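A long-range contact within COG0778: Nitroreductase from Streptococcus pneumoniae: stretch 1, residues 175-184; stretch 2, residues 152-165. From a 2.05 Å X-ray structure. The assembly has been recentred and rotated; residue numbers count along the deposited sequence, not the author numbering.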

# COMPACT_ATOMS: atom_id res chain seq x y z
N ARG A 175 1.64 -10.06 -13.14
CA ARG A 175 0.82 -9.00 -13.73
C ARG A 175 1.30 -7.61 -13.28
O ARG A 175 1.71 -7.43 -12.12
CB ARG A 175 -0.66 -9.17 -13.42
CG ARG A 175 -0.98 -8.99 -11.97
CD ARG A 175 -2.48 -8.86 -11.75
NE ARG A 175 -2.80 -8.23 -10.46
CZ ARG A 175 -4.02 -8.21 -9.92
NH1 ARG A 175 -4.23 -7.63 -8.74
NH2 ARG A 175 -5.04 -8.84 -10.53
N PRO A 176 1.29 -6.65 -14.22
CA PRO A 176 1.75 -5.33 -13.86
C PRO A 176 0.73 -4.64 -12.97
O PRO A 176 -0.48 -4.71 -13.22
CB PRO A 176 1.93 -4.62 -15.23
CG PRO A 176 1.07 -5.39 -16.19
CD PRO A 176 0.94 -6.79 -15.65
N GLU A 177 1.20 -4.03 -11.90
CA GLU A 177 0.28 -3.27 -11.03
C GLU A 177 0.37 -1.76 -11.22
O GLU A 177 -0.66 -1.06 -11.23
CB GLU A 177 0.54 -3.62 -9.56
CG GLU A 177 0.27 -5.11 -9.22
CD GLU A 177 -1.21 -5.46 -9.07
OE1 GLU A 177 -2.09 -4.59 -9.22
OE2 GLU A 177 -1.49 -6.63 -8.81
N LEU A 178 1.60 -1.26 -11.35
CA LEU A 178 1.93 0.19 -11.27
C LEU A 178 3.23 0.44 -12.00
O LEU A 178 4.13 -0.43 -12.00
CB LEU A 178 2.21 0.59 -9.79
CG LEU A 178 1.12 0.69 -8.73
CD1 LEU A 178 1.71 1.04 -7.35
CD2 LEU A 178 0.03 1.72 -9.14
N LEU A 179 3.37 1.64 -12.56
CA LEU A 179 4.67 2.13 -13.02
C LEU A 179 5.07 3.24 -12.06
O LEU A 179 4.28 4.13 -11.77
CB LEU A 179 4.60 2.69 -14.47
CG LEU A 179 4.05 1.77 -15.57
CD1 LEU A 179 4.18 2.45 -16.96
CD2 LEU A 179 4.75 0.37 -15.58
N ILE A 180 6.30 3.19 -11.57
CA ILE A 180 6.83 4.20 -10.67
C ILE A 180 7.96 4.86 -11.41
O ILE A 180 9.02 4.23 -11.58
CB ILE A 180 7.50 3.59 -9.39
CG1 ILE A 180 6.75 2.36 -8.86
CG2 ILE A 180 7.75 4.69 -8.36
CD1 ILE A 180 5.73 2.62 -7.92
N THR A 181 7.76 6.10 -11.82
CA THR A 181 8.86 6.84 -12.43
C THR A 181 9.83 7.32 -11.37
O THR A 181 9.43 7.64 -10.25
CB THR A 181 8.37 8.04 -13.23
OG1 THR A 181 7.51 8.84 -12.39
CG2 THR A 181 7.61 7.54 -14.52
N VAL A 182 11.11 7.36 -11.71
CA VAL A 182 12.15 7.68 -10.73
C VAL A 182 13.10 8.70 -11.30
O VAL A 182 13.59 8.55 -12.42
CB VAL A 182 12.90 6.43 -10.24
CG1 VAL A 182 13.85 6.81 -9.10
CG2 VAL A 182 11.87 5.38 -9.72
N GLY A 183 13.32 9.78 -10.56
CA GLY A 183 14.24 10.80 -11.00
C GLY A 183 14.28 11.97 -10.07
O GLY A 183 13.48 12.09 -9.13
N TYR A 184 15.21 12.88 -10.35
CA TYR A 184 15.29 14.11 -9.59
C TYR A 184 14.36 15.13 -10.19
O TYR A 184 14.21 15.19 -11.42
CB TYR A 184 16.74 14.59 -9.59
CG TYR A 184 17.63 13.63 -8.86
CD1 TYR A 184 18.31 12.62 -9.55
CD2 TYR A 184 17.78 13.71 -7.47
CE1 TYR A 184 19.16 11.74 -8.86
CE2 TYR A 184 18.62 12.83 -6.79
CZ TYR A 184 19.30 11.85 -7.49
OH TYR A 184 20.12 10.96 -6.81
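Stretch 2 152-165: GSNIILGFDKSKVN

Strand 152-156 of stretch 2 runs antiparallel to strand 175-183, at 164° between their directions and 4.6 Å at closest approach. Leu-179 pairs with Ile-156, Thr-181 with Asn-154 and Gly-183 with Gly-152. Leu-179 N donates to Ile-156 O (2.9 Å), and Ile-156 N to Leu-179 O (2.7 Å). Thr-181 N donates to Asn-154 O (2.9 Å). Thr-181 is p (53°), which places OG1 3.3 Å from Asn-154 N; that hydrogen bond is weak, beside the one from Asn-154 N to Thr-181 O (3.2 Å).

Ile-155 (m, t) shares a sheet face with Ile-180 (m, m), and their CG1 and CD1 atoms, respectively, are 3.9 Å apart. Leu-178 (m, t) has CA-to-CB directed away overall, yet its end returns: CD2 lies 3.4 Å from Ile-155 CG2.

After Ile-156 the chain leaves the strand. Phe-159, with chi1 p (64°) and chi2 -82°, lays one ring face against Leu-179, whose CG is 3.7 Å from the ring centroid. Pro-176 CB approaches the ring edge, 4.0 Å from Phe-159 CE2.

Helix 161-165 crosses strand 175-183 at 121°. Pro-176 CG packs 3.7 Å from Val-164 CB. Lys-161 is extended beyond chi1 (m, t, t, t). Its NZ stays 4.4 Å from Glu-177 OE1, and two waters bridge these atoms.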

# COMPACT_ATOMS: atom_id res chain seq x y z
N GLY A 152 13.04 11.82 -6.39
CA GLY A 152 11.62 12.04 -6.69
C GLY A 152 11.06 10.82 -7.39
O GLY A 152 11.83 9.93 -7.81
N SER A 153 9.73 10.73 -7.48
CA SER A 153 9.03 9.60 -8.10
C SER A 153 7.59 9.97 -8.32
O SER A 153 7.10 10.92 -7.72
CB SER A 153 9.07 8.35 -7.19
OG SER A 153 8.62 8.63 -5.87
N ASN A 154 6.91 9.21 -9.17
CA ASN A 154 5.45 9.29 -9.26
C ASN A 154 4.90 7.88 -9.51
O ASN A 154 5.51 7.12 -10.26
CB ASN A 154 5.06 10.23 -10.39
CG ASN A 154 3.61 10.61 -10.37
OD1 ASN A 154 3.03 10.90 -11.40
ND2 ASN A 154 3.02 10.62 -9.19
N ILE A 155 3.75 7.55 -8.90
CA ILE A 155 3.10 6.25 -9.09
C ILE A 155 2.07 6.47 -10.22
O ILE A 155 1.27 7.42 -10.15
CB ILE A 155 2.41 5.80 -7.76
CG1 ILE A 155 3.46 5.50 -6.69
CG2 ILE A 155 1.51 4.58 -7.95
CD1 ILE A 155 2.95 5.51 -5.27
N ILE A 156 2.12 5.64 -11.25
CA ILE A 156 1.28 5.79 -12.43
C ILE A 156 0.47 4.51 -12.55
O ILE A 156 1.02 3.40 -12.57
CB ILE A 156 2.14 6.02 -13.74
CG1 ILE A 156 2.80 7.40 -13.71
CG2 ILE A 156 1.32 5.85 -14.99
CD1 ILE A 156 3.94 7.52 -14.76
N LEU A 157 -0.83 4.70 -12.61
CA LEU A 157 -1.76 3.63 -12.86
C LEU A 157 -2.35 3.72 -14.28
O LEU A 157 -2.88 2.74 -14.80
CB LEU A 157 -2.86 3.72 -11.80
CG LEU A 157 -3.84 2.57 -11.61
CD1 LEU A 157 -3.15 1.21 -11.73
CD2 LEU A 157 -4.54 2.73 -10.27
N GLY A 158 -2.26 4.90 -14.90
CA GLY A 158 -2.79 5.09 -16.28
C GLY A 158 -1.86 4.60 -17.39
O GLY A 158 -1.11 5.40 -18.02
N PHE A 159 -1.88 3.28 -17.63
CA PHE A 159 -1.10 2.64 -18.66
C PHE A 159 -1.80 1.36 -19.05
O PHE A 159 -2.70 0.88 -18.33
CB PHE A 159 0.36 2.36 -18.20
CG PHE A 159 0.47 1.39 -17.07
CD1 PHE A 159 0.30 1.81 -15.75
CD2 PHE A 159 0.76 0.05 -17.30
CE1 PHE A 159 0.42 0.88 -14.67
CE2 PHE A 159 0.88 -0.86 -16.25
CZ PHE A 159 0.71 -0.44 -14.94
N ASP A 160 -1.40 0.82 -20.20
CA ASP A 160 -2.03 -0.32 -20.84
C ASP A 160 -1.42 -1.62 -20.30
O ASP A 160 -0.43 -2.10 -20.83
CB ASP A 160 -1.80 -0.25 -22.36
CG ASP A 160 -2.48 -1.38 -23.10
OD1 ASP A 160 -3.14 -2.20 -22.42
OD2 ASP A 160 -2.40 -1.42 -24.36
N LYS A 161 -2.02 -2.16 -19.25
CA LYS A 161 -1.47 -3.31 -18.56
C LYS A 161 -1.30 -4.54 -19.44
O LYS A 161 -0.39 -5.35 -19.20
CB LYS A 161 -2.30 -3.67 -17.32
CG LYS A 161 -2.09 -2.71 -16.16
CD LYS A 161 -3.20 -2.85 -15.13
CE LYS A 161 -2.97 -1.98 -13.88
NZ LYS A 161 -3.79 -2.54 -12.77
N SER A 162 -2.14 -4.66 -20.47
CA SER A 162 -2.16 -5.85 -21.33
C SER A 162 -0.91 -6.00 -22.21
O SER A 162 -0.63 -7.08 -22.77
CB SER A 162 -3.41 -5.83 -22.23
OG SER A 162 -3.32 -4.85 -23.27
N LYS A 163 -0.12 -4.94 -22.36
CA LYS A 163 1.07 -5.09 -23.23
C LYS A 163 2.38 -5.08 -22.47
O LYS A 163 3.46 -5.27 -23.08
CB LYS A 163 1.10 -4.01 -24.34
CG LYS A 163 -0.03 -4.13 -25.37
CD LYS A 163 0.03 -2.99 -26.41
CE LYS A 163 -1.05 -3.19 -27.50
NZ LYS A 163 -1.16 -1.96 -28.36
N VAL A 164 2.30 -4.83 -21.17
CA VAL A 164 3.51 -4.58 -20.38
C VAL A 164 4.42 -5.81 -20.31
O VAL A 164 5.65 -5.67 -20.42
CB VAL A 164 3.24 -4.04 -18.92
CG1 VAL A 164 4.57 -3.88 -18.19
CG2 VAL A 164 2.56 -2.67 -18.93
N ASN A 165 3.83 -7.00 -20.13
CA ASN A 165 4.64 -8.23 -20.03
C ASN A 165 5.43 -8.44 -21.30
O ASN A 165 6.59 -8.80 -21.24
CB ASN A 165 3.77 -9.47 -19.80
CG ASN A 165 3.29 -9.58 -18.36
OD1 ASN A 165 3.86 -10.33 -17.55
ND2 ASN A 165 2.22 -8.88 -18.06
O HOH W 1 -2.99 -1.94 -10.14
O HOH W 2 -4.34 -4.89 -10.98